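Long-range contacts in protein-glutamate methylesterase/protein-glutamine glutaminase (Thermotoga maritima, PDB 3SFT), which probably hydrolyses methyl esters on chemoreceptor glutamates and deamidates specific glutamines in bacterial chemotaxis, here represented by its C-terminal catalytic domain: residues A155-T160 / D177-A182; F84-K89 / D113-K118; I25-P30 / D56-L61; E70-G75 / G93-F98; V40-P45 / N106-A111. One frame throughout, in Å; residues are numbered along the deposited sequence.

Contact 1 (A155-T160 / D177-A182)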
# COMPACT_ATOMS: atom_id res chain seq x y z
N ALA A 155 -1.20 9.17 -6.40
CA ALA A 155 -2.64 9.09 -6.22
C ALA A 155 -3.26 8.60 -7.52
O ALA A 155 -2.82 8.99 -8.60
CB ALA A 155 -3.21 10.45 -5.86
N GLU A 156 -4.25 7.72 -7.41
CA GLU A 156 -4.90 7.19 -8.60
C GLU A 156 -5.82 8.23 -9.23
O GLU A 156 -6.60 8.90 -8.55
CB GLU A 156 -5.70 5.92 -8.27
CG GLU A 156 -6.33 5.26 -9.51
CD GLU A 156 -7.06 3.95 -9.21
OE1 GLU A 156 -7.15 3.55 -8.04
OE2 GLU A 156 -7.56 3.31 -10.16
N ASP A 157 -5.66 8.40 -10.54
CA ASP A 157 -6.45 9.35 -11.32
C ASP A 157 -7.92 8.89 -11.36
O ASP A 157 -8.20 7.69 -11.37
CB ASP A 157 -5.89 9.43 -12.75
CG ASP A 157 -6.56 10.50 -13.59
OD1 ASP A 157 -5.98 11.59 -13.74
OD2 ASP A 157 -7.66 10.24 -14.11
N LYS A 158 -8.83 9.86 -11.39
CA LYS A 158 -10.27 9.60 -11.43
C LYS A 158 -10.70 8.65 -12.55
O LYS A 158 -11.68 7.92 -12.42
CB LYS A 158 -11.03 10.92 -11.56
CG LYS A 158 -12.54 10.79 -11.40
CD LYS A 158 -13.25 12.12 -11.60
CE LYS A 158 -14.76 11.98 -11.38
NZ LYS A 158 -15.09 11.66 -9.97
N GLU A 159 -9.95 8.65 -13.65
CA GLU A 159 -10.25 7.80 -14.80
C GLU A 159 -10.50 6.33 -14.45
O GLU A 159 -11.51 5.75 -14.84
CB GLU A 159 -9.12 7.88 -15.82
CG GLU A 159 -9.32 7.01 -17.06
CD GLU A 159 -8.10 6.98 -17.97
OE1 GLU A 159 -7.34 7.97 -18.02
OE2 GLU A 159 -7.91 5.95 -18.65
N THR A 160 -9.57 5.73 -13.70
CA THR A 160 -9.67 4.32 -13.35
C THR A 160 -10.31 4.00 -11.99
O THR A 160 -10.44 2.84 -11.64
CB THR A 160 -8.30 3.64 -13.46
OG1 THR A 160 -7.33 4.36 -12.69
CG2 THR A 160 -7.84 3.62 -14.92
N ASP A 177 2.47 13.56 -5.67
CA ASP A 177 3.56 13.93 -6.56
C ASP A 177 3.16 13.52 -7.97
O ASP A 177 3.59 14.11 -8.95
CB ASP A 177 4.87 13.23 -6.18
CG ASP A 177 5.37 13.64 -4.81
OD1 ASP A 177 5.63 14.84 -4.61
OD2 ASP A 177 5.50 12.76 -3.94
N TYR A 178 2.32 12.48 -8.05
CA TYR A 178 1.82 11.96 -9.32
C TYR A 178 0.34 11.58 -9.20
O TYR A 178 -0.10 11.08 -8.16
CB TYR A 178 2.60 10.70 -9.73
CG TYR A 178 4.09 10.90 -9.87
CD1 TYR A 178 4.63 11.47 -11.03
CD2 TYR A 178 4.95 10.54 -8.84
CE1 TYR A 178 6.01 11.66 -11.15
CE2 TYR A 178 6.33 10.74 -8.96
CZ TYR A 178 6.85 11.30 -10.11
OH TYR A 178 8.20 11.51 -10.21
N VAL A 179 -0.41 11.86 -10.25
CA VAL A 179 -1.82 11.51 -10.32
C VAL A 179 -1.87 10.69 -11.59
O VAL A 179 -1.72 11.22 -12.69
CB VAL A 179 -2.72 12.76 -10.45
CG1 VAL A 179 -4.19 12.35 -10.52
CG2 VAL A 179 -2.49 13.69 -9.25
N LEU A 180 -2.02 9.37 -11.45
CA LEU A 180 -1.99 8.48 -12.60
C LEU A 180 -3.08 7.43 -12.65
O LEU A 180 -3.50 6.90 -11.62
CB LEU A 180 -0.65 7.74 -12.63
CG LEU A 180 0.66 8.53 -12.64
CD1 LEU A 180 1.79 7.63 -12.17
CD2 LEU A 180 0.94 9.07 -14.03
N PRO A 181 -3.57 7.11 -13.86
CA PRO A 181 -4.61 6.08 -13.95
C PRO A 181 -3.90 4.79 -13.54
O PRO A 181 -2.68 4.68 -13.71
CB PRO A 181 -4.99 6.12 -15.43
CG PRO A 181 -3.76 6.63 -16.11
CD PRO A 181 -3.31 7.72 -15.17
N ALA A 182 -4.63 3.85 -12.96
CA ALA A 182 -4.06 2.60 -12.48
C ALA A 182 -3.05 1.92 -13.39
O ALA A 182 -1.98 1.50 -12.93
CB ALA A 182 -5.16 1.63 -12.09
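In the beta-alpha-beta unit made by strand 152-156, helix 166-172 and strand 178-180, Ala155 and Val179 pair in parallel at the edge of the parallel sheet, where 178-180 is the outermost strand. Ala155 N bonds Tyr178 O (2.8 Å), and Ala155 O takes Leu180 N at 3.0 Å. The parallel pairing carries on through Glu156 and Leu180, and Asp157 N gives the next bond to Leu180 O at 2.8 Å, from above the carbonyl plane, 70° out of it. Asp157 then turns the chain, its OD2 accepting from Glu159 N in an Asx turn, while its OD1 meets Val179 CG1 with the two side chains crossing at about a right angle.

Beyond the strands Thr160 takes over. Its OG1 lies between the backbone N and the carbonyl carbon (chi1 54°), where it accepts from Ala182 N at 2.8 Å, straight to within a few degrees (177°), and donates to Glu156 OE2 at 2.7 Å through the anti lone pair of that oxygen. Its CG2 rests on Pro181 CB at 3.8 Å. An alanine here would probably leave Ala182 N without its acceptor, take one of the donors from Glu156 OE2 and open a gap beside Pro181.

Glu156 is buried, and its carboxylate is also bonded by Ser21 OG and by Thr133 N. With these neutral groups and Thr160 as partners, any negative charge on Glu156 is likely to be stabilised by hydroxyl and amide dipoles.

Contact 2 (F84-K89 / D113-K118); sequences FHLGLK and DFTLDK
Phe114, whose CB already points to the strand, has CG anti to the backbone N (chi1 -172°), and there CG meets His85 CB. His85 CB lies over one face of the phenyl ring, 3.8 Å from its centroid, a CH-pi contact. The imidazole and phenyl planes are nearly parallel, but the rings are displaced so that little of one lies over the other; His85 NE2 and ND1 are bonded to Asp103 O and Ala111 N. On the opposite face of Phe114, toward the rim, sits Lys118 NZ, 3.5 Å above the plane and also in a salt bridge with Asp117 OD2 of the same helix. At the ring edge CE2 comes to 3.6 Å from Gly87 CA.

Thr115 has OG1 anti to the carbonyl carbon (chi1 -60°), from where it donates to an in-plane lone pair of Leu86 O at 2.7 Å. The same OG1 accepts from a water (2.8 Å) that in turn takes Leu86 N, while CG2 touches Leu88 CD1 at 3.6 Å.

Strand 85-89 and helix 113-118 run alongside at 4°, their axes 6.9 Å apart. Strand 94-100 pairs with this strand, and Thr115 also packs on Val38 and Val40 of strand 37-41 and Val11 of strand 9-14.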
# COMPACT_ATOMS: atom_id res chain seq x y z
N PHE A 84 -6.71 -6.56 12.33
CA PHE A 84 -5.51 -5.92 12.87
C PHE A 84 -4.96 -4.82 11.97
O PHE A 84 -5.19 -4.82 10.76
CB PHE A 84 -4.37 -6.94 13.04
CG PHE A 84 -4.68 -8.10 13.93
CD1 PHE A 84 -4.46 -8.02 15.30
CD2 PHE A 84 -5.12 -9.31 13.40
CE1 PHE A 84 -4.67 -9.14 16.13
CE2 PHE A 84 -5.33 -10.43 14.21
CZ PHE A 84 -5.11 -10.34 15.57
N HIS A 85 -4.25 -3.87 12.58
CA HIS A 85 -3.58 -2.81 11.83
C HIS A 85 -2.23 -3.47 11.55
O HIS A 85 -1.69 -4.16 12.41
CB HIS A 85 -3.35 -1.57 12.70
CG HIS A 85 -4.56 -0.70 12.85
ND1 HIS A 85 -5.29 -0.25 11.77
CD2 HIS A 85 -5.15 -0.19 13.95
CE1 HIS A 85 -6.28 0.50 12.20
NE2 HIS A 85 -6.23 0.55 13.52
N LEU A 86 -1.74 -3.33 10.32
CA LEU A 86 -0.47 -3.93 9.95
C LEU A 86 0.71 -2.98 10.18
O LEU A 86 0.87 -1.98 9.48
CB LEU A 86 -0.51 -4.36 8.48
CG LEU A 86 0.74 -5.07 7.96
CD1 LEU A 86 0.96 -6.37 8.72
CD2 LEU A 86 0.58 -5.34 6.47
N GLY A 87 1.52 -3.30 11.18
CA GLY A 87 2.67 -2.47 11.48
C GLY A 87 3.95 -3.01 10.87
O GLY A 87 3.96 -4.12 10.33
N LEU A 88 4.99 -2.19 10.89
CA LEU A 88 6.31 -2.56 10.39
C LEU A 88 7.31 -2.10 11.45
O LEU A 88 7.13 -1.05 12.07
CB LEU A 88 6.63 -1.88 9.06
CG LEU A 88 6.00 -2.47 7.80
CD1 LEU A 88 4.65 -1.83 7.54
CD2 LEU A 88 6.92 -2.24 6.62
N LYS A 89 8.33 -2.92 11.69
CA LYS A 89 9.35 -2.59 12.68
C LYS A 89 10.72 -2.98 12.16
O LYS A 89 10.88 -4.00 11.49
CB LYS A 89 9.07 -3.30 14.01
CG LYS A 89 9.03 -4.82 13.93
CD LYS A 89 8.54 -5.45 15.22
CE LYS A 89 8.32 -6.94 15.05
NZ LYS A 89 7.66 -7.55 16.23
N ASP A 113 -3.32 4.31 6.91
CA ASP A 113 -2.63 5.37 7.65
C ASP A 113 -1.64 4.79 8.68
O ASP A 113 -0.53 5.30 8.84
CB ASP A 113 -3.62 6.29 8.39
CG ASP A 113 -4.22 7.36 7.48
OD1 ASP A 113 -3.71 7.58 6.37
OD2 ASP A 113 -5.22 7.98 7.90
N PHE A 114 -2.05 3.73 9.36
CA PHE A 114 -1.20 3.08 10.35
C PHE A 114 0.05 2.47 9.71
O PHE A 114 1.17 2.67 10.20
CB PHE A 114 -1.98 1.99 11.10
CG PHE A 114 -1.22 1.39 12.27
CD1 PHE A 114 -1.46 1.84 13.57
CD2 PHE A 114 -0.28 0.39 12.07
CE1 PHE A 114 -0.77 1.29 14.65
CE2 PHE A 114 0.42 -0.16 13.15
CZ PHE A 114 0.17 0.29 14.44
N THR A 115 -0.14 1.73 8.61
CA THR A 115 0.99 1.11 7.91
C THR A 115 1.97 2.14 7.35
O THR A 115 3.19 1.97 7.44
CB THR A 115 0.50 0.18 6.78
OG1 THR A 115 -0.32 -0.86 7.35
CG2 THR A 115 1.67 -0.47 6.05
N LEU A 116 1.43 3.22 6.78
CA LEU A 116 2.25 4.28 6.21
C LEU A 116 3.03 5.03 7.29
O LEU A 116 4.17 5.43 7.07
CB LEU A 116 1.39 5.25 5.40
CG LEU A 116 0.97 4.72 4.03
CD1 LEU A 116 -0.21 5.51 3.48
CD2 LEU A 116 2.14 4.82 3.08
N ASP A 117 2.40 5.21 8.45
CA ASP A 117 3.05 5.88 9.57
C ASP A 117 4.31 5.10 9.93
O ASP A 117 5.40 5.67 10.04
CB ASP A 117 2.10 5.93 10.77
CG ASP A 117 2.76 6.50 12.02
OD1 ASP A 117 3.52 7.49 11.91
OD2 ASP A 117 2.50 5.97 13.13
N LYS A 118 4.16 3.79 10.08
CA LYS A 118 5.28 2.93 10.41
C LYS A 118 6.31 2.86 9.29
O LYS A 118 7.50 3.06 9.54
CB LYS A 118 4.80 1.53 10.80
CG LYS A 118 3.96 1.50 12.06
CD LYS A 118 4.69 2.22 13.20
CE LYS A 118 3.85 2.24 14.47
NZ LYS A 118 2.54 2.91 14.26
O HOH W 1 -2.79 -0.98 8.68

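Contact 3 (I25-P30 / D56-L61); sequences IIPNLP and DSTSEL
Ile26 O, Leu29 O and Leu61 N grip one water between them. It donates to Leu29 O at 2.6 Å and to Ile26 O at 3.0 Å, and accepts from Leu61 N at 3.0 Å, so the two segments are joined here through a water; no direct hydrogen bond crosses between them.

Next to the water, Ser59 OG lies anti to its own carbonyl carbon (chi1 -49°) and comes up against Ile26 CG2, 3.4 Å away, and Pro27 CA. Its polar partner is Leu55 O, one turn back in helix 48-58. Pro27 and Thr58 lie side by side and point the same way, with Pro27 CG 3.5 Å from Thr58 OG1.

In this modified doubly wound alpha/beta domain the contact joins Thr58 and the residues that follow helix 48-58 to the loop between helix 18-22 and strand 37-41. That loop makes a short 3-10 turn at Ile26 and Pro27, tied by Asn28 N to Ile25 O.

Leu61 supplies the apolar half. Its CD1 meets Leu29 CB at 3.8 Å, the two side chains crossing at a slant, and its CD2 lies 3.3 Å from Pro30 O. Leu61 also touches Ile37 and Val77 of the parallel sheet, while Leu29 reaches Ile190 of helix 185-192.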
# COMPACT_ATOMS: atom_id res chain seq x y z
N ILE A 25 -2.31 -3.11 -11.83
CA ILE A 25 -1.00 -2.77 -11.26
C ILE A 25 -0.08 -3.95 -10.95
O ILE A 25 0.95 -4.13 -11.58
CB ILE A 25 -1.16 -1.93 -9.97
CG1 ILE A 25 -2.04 -0.71 -10.23
CG2 ILE A 25 0.20 -1.49 -9.44
CD1 ILE A 25 -2.34 0.10 -8.98
N ILE A 26 -0.46 -4.73 -9.94
CA ILE A 26 0.32 -5.87 -9.49
C ILE A 26 0.74 -6.88 -10.57
O ILE A 26 1.91 -7.27 -10.62
CB ILE A 26 -0.39 -6.59 -8.31
CG1 ILE A 26 -0.69 -5.58 -7.20
CG2 ILE A 26 0.47 -7.75 -7.77
CD1 ILE A 26 0.53 -4.82 -6.69
N PRO A 27 -0.19 -7.32 -11.43
CA PRO A 27 0.15 -8.28 -12.49
C PRO A 27 1.16 -7.75 -13.50
O PRO A 27 1.78 -8.53 -14.22
CB PRO A 27 -1.20 -8.55 -13.15
CG PRO A 27 -2.19 -8.33 -12.03
CD PRO A 27 -1.65 -7.08 -11.41
N ASN A 28 1.33 -6.43 -13.56
CA ASN A 28 2.24 -5.80 -14.51
C ASN A 28 3.61 -5.40 -13.94
O ASN A 28 4.27 -4.50 -14.45
CB ASN A 28 1.56 -4.61 -15.18
CG ASN A 28 0.25 -4.99 -15.87
OD1 ASN A 28 -0.75 -4.28 -15.75
ND2 ASN A 28 0.26 -6.12 -16.57
N LEU A 29 4.01 -6.06 -12.85
CA LEU A 29 5.30 -5.79 -12.23
C LEU A 29 6.16 -7.05 -12.39
O LEU A 29 5.67 -8.17 -12.27
CB LEU A 29 5.14 -5.42 -10.75
CG LEU A 29 4.48 -4.06 -10.49
CD1 LEU A 29 4.28 -3.85 -9.00
CD2 LEU A 29 5.35 -2.95 -11.07
N PRO A 30 7.46 -6.87 -12.66
CA PRO A 30 8.38 -7.99 -12.84
C PRO A 30 8.63 -8.80 -11.57
O PRO A 30 8.54 -8.27 -10.46
CB PRO A 30 9.66 -7.31 -13.32
CG PRO A 30 9.62 -6.00 -12.58
CD PRO A 30 8.18 -5.58 -12.74
N ASP A 56 -2.17 -13.36 -6.84
CA ASP A 56 -1.07 -14.31 -6.97
C ASP A 56 -1.21 -15.11 -8.27
O ASP A 56 -0.22 -15.41 -8.93
CB ASP A 56 -1.03 -15.26 -5.77
CG ASP A 56 0.24 -16.09 -5.72
OD1 ASP A 56 1.33 -15.51 -5.58
OD2 ASP A 56 0.14 -17.33 -5.84
N SER A 57 -2.45 -15.41 -8.64
CA SER A 57 -2.74 -16.19 -9.84
C SER A 57 -2.39 -15.50 -11.16
O SER A 57 -2.09 -16.17 -12.14
CB SER A 57 -4.22 -16.61 -9.88
OG SER A 57 -4.51 -17.51 -8.83
N THR A 58 -2.42 -14.18 -11.16
CA THR A 58 -2.14 -13.41 -12.37
C THR A 58 -0.82 -12.64 -12.34
O THR A 58 -0.50 -11.95 -13.31
CB THR A 58 -3.27 -12.41 -12.63
OG1 THR A 58 -3.43 -11.56 -11.49
CG2 THR A 58 -4.58 -13.13 -12.90
N SER A 59 -0.04 -12.78 -11.27
CA SER A 59 1.22 -12.04 -11.14
C SER A 59 2.49 -12.89 -11.09
O SER A 59 2.45 -14.07 -10.73
CB SER A 59 1.18 -11.15 -9.89
OG SER A 59 -0.01 -10.38 -9.82
N GLU A 60 3.61 -12.27 -11.45
CA GLU A 60 4.90 -12.94 -11.40
C GLU A 60 5.43 -12.85 -9.97
O GLU A 60 6.15 -13.74 -9.51
CB GLU A 60 5.89 -12.32 -12.39
CG GLU A 60 5.66 -12.76 -13.83
CD GLU A 60 5.70 -14.27 -13.99
OE1 GLU A 60 6.79 -14.87 -13.83
OE2 GLU A 60 4.63 -14.87 -14.26
N LEU A 61 5.07 -11.77 -9.28
CA LEU A 61 5.46 -11.56 -7.89
C LEU A 61 4.66 -12.53 -7.03
O LEU A 61 3.56 -12.94 -7.40
CB LEU A 61 5.16 -10.12 -7.45
CG LEU A 61 5.97 -8.97 -8.04
CD1 LEU A 61 5.30 -7.64 -7.73
CD2 LEU A 61 7.40 -9.00 -7.49
O HOH W 2 3.86 -9.49 -10.89

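Contact 4 (E70-G75 / G93-F98)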
# COMPACT_ATOMS: atom_id res chain seq x y z
N GLU A 70 6.69 -11.79 10.34
CA GLU A 70 7.28 -12.12 9.04
C GLU A 70 8.21 -11.01 8.53
O GLU A 70 7.94 -9.83 8.73
CB GLU A 70 6.18 -12.39 8.01
CG GLU A 70 6.67 -12.72 6.60
CD GLU A 70 5.54 -12.98 5.60
OE1 GLU A 70 4.38 -12.61 5.88
OE2 GLU A 70 5.81 -13.56 4.54
N GLU A 71 9.31 -11.41 7.90
CA GLU A 71 10.27 -10.47 7.34
C GLU A 71 9.76 -9.91 6.01
O GLU A 71 9.35 -10.67 5.13
CB GLU A 71 11.63 -11.14 7.13
CG GLU A 71 12.74 -10.15 6.79
CD GLU A 71 14.07 -10.81 6.44
OE1 GLU A 71 14.33 -11.94 6.89
OE2 GLU A 71 14.85 -10.17 5.70
N VAL A 72 9.78 -8.59 5.88
CA VAL A 72 9.32 -7.91 4.67
C VAL A 72 10.42 -8.01 3.60
O VAL A 72 11.46 -7.36 3.71
CB VAL A 72 9.02 -6.43 4.97
CG1 VAL A 72 8.40 -5.76 3.77
CG2 VAL A 72 8.08 -6.33 6.17
N LYS A 73 10.17 -8.79 2.55
CA LYS A 73 11.17 -8.99 1.50
C LYS A 73 10.73 -8.58 0.10
O LYS A 73 9.54 -8.57 -0.21
CB LYS A 73 11.57 -10.47 1.46
CG LYS A 73 12.01 -11.06 2.80
CD LYS A 73 12.52 -12.49 2.65
CE LYS A 73 11.43 -13.43 2.14
NZ LYS A 73 11.96 -14.80 1.82
N PRO A 74 11.70 -8.21 -0.76
CA PRO A 74 11.40 -7.81 -2.14
C PRO A 74 10.95 -9.05 -2.92
O PRO A 74 11.27 -10.18 -2.56
CB PRO A 74 12.75 -7.28 -2.64
CG PRO A 74 13.76 -8.04 -1.83
CD PRO A 74 13.13 -8.02 -0.45
N GLY A 75 10.17 -8.83 -3.98
CA GLY A 75 9.66 -9.94 -4.77
C GLY A 75 8.33 -10.45 -4.24
O GLY A 75 7.76 -11.38 -4.79
N GLY A 93 18.80 -4.22 11.19
CA GLY A 93 18.92 -4.01 9.75
C GLY A 93 17.87 -4.66 8.86
O GLY A 93 17.97 -4.58 7.64
N LYS A 94 16.88 -5.32 9.46
CA LYS A 94 15.82 -5.97 8.69
C LYS A 94 14.47 -5.39 9.11
O LYS A 94 14.36 -4.75 10.16
CB LYS A 94 15.80 -7.48 8.95
CG LYS A 94 17.03 -8.23 8.47
CD LYS A 94 17.03 -9.64 9.02
CE LYS A 94 18.30 -10.39 8.69
NZ LYS A 94 18.37 -10.75 7.25
N VAL A 95 13.44 -5.62 8.29
CA VAL A 95 12.10 -5.12 8.59
C VAL A 95 11.11 -6.27 8.74
O VAL A 95 11.08 -7.19 7.92
CB VAL A 95 11.62 -4.12 7.51
CG1 VAL A 95 10.22 -3.60 7.87
CG2 VAL A 95 12.59 -2.95 7.42
N PHE A 96 10.30 -6.20 9.79
CA PHE A 96 9.31 -7.23 10.08
C PHE A 96 7.91 -6.65 10.30
O PHE A 96 7.76 -5.51 10.74
CB PHE A 96 9.72 -8.00 11.35
CG PHE A 96 11.07 -8.68 11.23
CD1 PHE A 96 11.17 -9.99 10.79
CD2 PHE A 96 12.23 -8.00 11.57
CE1 PHE A 96 12.41 -10.62 10.67
CE2 PHE A 96 13.48 -8.62 11.45
CZ PHE A 96 13.57 -9.94 11.00
N PHE A 97 6.90 -7.46 10.01
CA PHE A 97 5.51 -7.05 10.21
C PHE A 97 5.09 -7.36 11.64
O PHE A 97 5.67 -8.22 12.30
CB PHE A 97 4.56 -7.87 9.31
CG PHE A 97 4.65 -7.54 7.85
CD1 PHE A 97 4.33 -6.27 7.39
CD2 PHE A 97 5.01 -8.52 6.94
CE1 PHE A 97 4.36 -5.98 6.03
CE2 PHE A 97 5.04 -8.24 5.58
CZ PHE A 97 4.71 -6.96 5.12
N PHE A 98 4.07 -6.66 12.10
CA PHE A 98 3.50 -6.92 13.41
C PHE A 98 2.03 -6.56 13.36
O PHE A 98 1.65 -5.60 12.68
CB PHE A 98 4.25 -6.24 14.58
CG PHE A 98 4.09 -4.75 14.65
CD1 PHE A 98 2.97 -4.19 15.26
CD2 PHE A 98 5.10 -3.91 14.20
CE1 PHE A 98 2.87 -2.81 15.42
CE2 PHE A 98 5.01 -2.52 14.36
CZ PHE A 98 3.89 -1.97 14.97
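Val72 and Phe97 make the tight part of this contact. Val72 CG2 sits over the centre of the Phe97 ring, 3.5 Å from the centroid and 10° off the normal, a well-aligned CH-pi contact. This methyl stands anti to its own carbonyl carbon and beside the backbone N, and it also meets Val95 CG1 at 3.9 Å. Two backbone bonds frame the pair: Val72 N to Val95 O at 2.8 Å, and Phe97 N to Glu70 O at 2.9 Å. They bracket a single bridge between Glu71 and Phe96.

The other side is looser. Glu71 lays CB by Phe96 CE1 at 3.7 Å, its carboxylate plane turned 54° from the ring. Farther out, Glu71 OE2 and Lys94 NZ are 3.9 Å apart, a long salt bridge that ends on the exposed lysine and is likely to be weak. Glu70 looks elsewhere for its charge partner, to Lys64 NZ.

Strand 94-100 thus takes the 70-72 backbone on one edge, while strand 85-91 pairs along its other. Phe97 stands edge-to-face with Tyr78 of strand 76-79, and Val95 touches Ile122 and Tyr123 at the end of helix 112-123.

Contact 5 (V40-P45 / N106-A111); sequences VQHMPP and NNVRPA
Two torsions bring His42 and Val108 together: His42 has CG anti to its carbonyl carbon (chi1 -62°), and Val108 has CG1 anti to its backbone N (chi1 167°). That methyl lies over the centre of the imidazole, 3.8 Å from the centroid and 12° off the normal, a CH-pi contact between side chains that cross at about a right angle. His42 belongs to the predicted Ser-His-Asp catalytic triad: NE2 is hydrogen-bonded to Asp138 OD2, and Ser15 comes within about 3 Å, nearest side-chain atoms. Val108 thus covers one face of the ring while Asp138 holds it through NE2. An alanine in place of His42 would probably leave Asp138 OD2 without this mate and open a gap under Val108 CG1.

Behind the histidine, Gln41 NE2 donates to His42 O at 3.0 Å and also bonds Ser15 O, joining the end of strand 37-41 to the serine loop. The facing loop passes through a cis peptide between Arg109 and Pro110 and then reaches Ala111, the N-cap position of helix 112-123. Deeper in, Val40 CG1 packs on this bend, 4.0 Å from Pro110 CB and 3.9 Å from Ala111 C.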
# COMPACT_ATOMS: atom_id res chain seq x y z
N VAL A 40 -2.87 -2.51 1.71
CA VAL A 40 -3.88 -2.42 2.75
C VAL A 40 -5.20 -2.11 2.04
O VAL A 40 -5.46 -0.98 1.63
CB VAL A 40 -3.58 -1.30 3.78
CG1 VAL A 40 -4.68 -1.25 4.83
CG2 VAL A 40 -2.23 -1.53 4.45
N GLN A 41 -6.01 -3.15 1.86
CA GLN A 41 -7.30 -3.04 1.20
C GLN A 41 -8.41 -3.18 2.24
O GLN A 41 -8.44 -4.16 2.98
CB GLN A 41 -7.42 -4.17 0.15
CG GLN A 41 -8.83 -4.46 -0.38
CD GLN A 41 -9.38 -3.37 -1.27
OE1 GLN A 41 -8.70 -2.87 -2.15
NE2 GLN A 41 -10.65 -3.03 -1.07
N HIS A 42 -9.29 -2.18 2.30
CA HIS A 42 -10.42 -2.19 3.24
C HIS A 42 -11.35 -3.33 2.83
O HIS A 42 -11.76 -3.42 1.67
CB HIS A 42 -11.22 -0.89 3.18
CG HIS A 42 -10.44 0.33 3.57
ND1 HIS A 42 -11.00 1.59 3.62
CD2 HIS A 42 -9.14 0.49 3.92
CE1 HIS A 42 -10.09 2.46 3.98
NE2 HIS A 42 -8.95 1.82 4.17
N MET A 43 -11.69 -4.19 3.78
CA MET A 43 -12.56 -5.31 3.48
C MET A 43 -12.96 -5.99 4.78
O MET A 43 -12.19 -6.01 5.74
CB MET A 43 -11.82 -6.31 2.58
CG MET A 43 -12.67 -6.88 1.46
SD MET A 43 -11.76 -7.11 -0.08
CE MET A 43 -10.30 -8.01 0.54
N PRO A 44 -14.19 -6.53 4.84
CA PRO A 44 -14.67 -7.21 6.05
C PRO A 44 -13.70 -8.34 6.41
O PRO A 44 -13.00 -8.86 5.55
CB PRO A 44 -16.02 -7.76 5.62
CG PRO A 44 -16.49 -6.74 4.64
CD PRO A 44 -15.25 -6.50 3.82
N PRO A 45 -13.65 -8.71 7.70
CA PRO A 45 -12.74 -9.79 8.12
C PRO A 45 -13.01 -11.11 7.39
O PRO A 45 -14.16 -11.50 7.18
CB PRO A 45 -13.03 -9.91 9.63
CG PRO A 45 -14.44 -9.41 9.76
CD PRO A 45 -14.44 -8.22 8.84
N ASN A 106 -10.93 5.48 11.69
CA ASN A 106 -12.14 5.70 10.88
C ASN A 106 -12.93 4.58 11.55
O ASN A 106 -12.87 4.45 12.78
CB ASN A 106 -11.98 5.34 9.38
CG ASN A 106 -10.90 6.14 8.69
OD1 ASN A 106 -10.49 7.20 9.16
ND2 ASN A 106 -10.40 5.60 7.59
N ASN A 107 -13.71 3.82 10.80
CA ASN A 107 -14.39 2.66 11.39
C ASN A 107 -13.72 1.56 10.58
O ASN A 107 -14.36 0.61 10.12
CB ASN A 107 -15.90 2.69 11.15
CG ASN A 107 -16.61 1.56 11.89
OD1 ASN A 107 -16.44 1.38 13.10
ND2 ASN A 107 -17.40 0.77 11.15
N VAL A 108 -12.42 1.73 10.40
CA VAL A 108 -11.59 0.83 9.61
C VAL A 108 -10.34 0.33 10.31
O VAL A 108 -9.65 1.08 11.00
CB VAL A 108 -11.17 1.54 8.29
CG1 VAL A 108 -10.08 0.78 7.58
CG2 VAL A 108 -12.38 1.70 7.37
N ARG A 109 -10.05 -0.95 10.09
CA ARG A 109 -8.88 -1.64 10.64
C ARG A 109 -8.75 -2.96 9.87
O ARG A 109 -9.64 -3.80 9.92
CB ARG A 109 -9.04 -1.91 12.14
CG ARG A 109 -7.85 -2.61 12.78
CD ARG A 109 -8.04 -2.82 14.27
NE ARG A 109 -9.16 -3.71 14.57
CZ ARG A 109 -9.75 -3.79 15.75
NH1 ARG A 109 -9.34 -3.03 16.76
NH2 ARG A 109 -10.78 -4.61 15.93
N PRO A 110 -7.63 -3.15 9.16
CA PRO A 110 -6.49 -2.24 9.03
C PRO A 110 -6.77 -0.94 8.26
O PRO A 110 -7.60 -0.90 7.36
CB PRO A 110 -5.46 -3.09 8.28
CG PRO A 110 -6.33 -3.93 7.39
CD PRO A 110 -7.41 -4.37 8.36
N ALA A 111 -6.07 0.12 8.66
CA ALA A 111 -6.17 1.43 8.02
C ALA A 111 -4.80 1.64 7.40
O ALA A 111 -3.78 1.40 8.05
CB ALA A 111 -6.42 2.51 9.06

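How the contacts relate
Contacts 2 and 5 are the buried ones and touch each other: His85 ND1 reaches Ala111 N, and the loop 106-111 of contact 5 runs straight into helix 112-123 of contact 2, whose Thr115 packs on strand 37-41. Contact 5 alone holds a predicted active-site residue. Contact 4 joins contact 2 through the antiparallel strands 85-91 and 94-100. Contacts 1, 3 and 4 are only partly buried and lie farther from the chain centre; contacts 1 and 3 meet where Ala182 O touches Ile25 CG1. Their chemistry differs: backbone bonds run across contacts 1 and 4, a water bridges contact 3, a threonine hydroxyl joins strand to helix in contact 2, and contact 5 has no direct hydrogen bond across it.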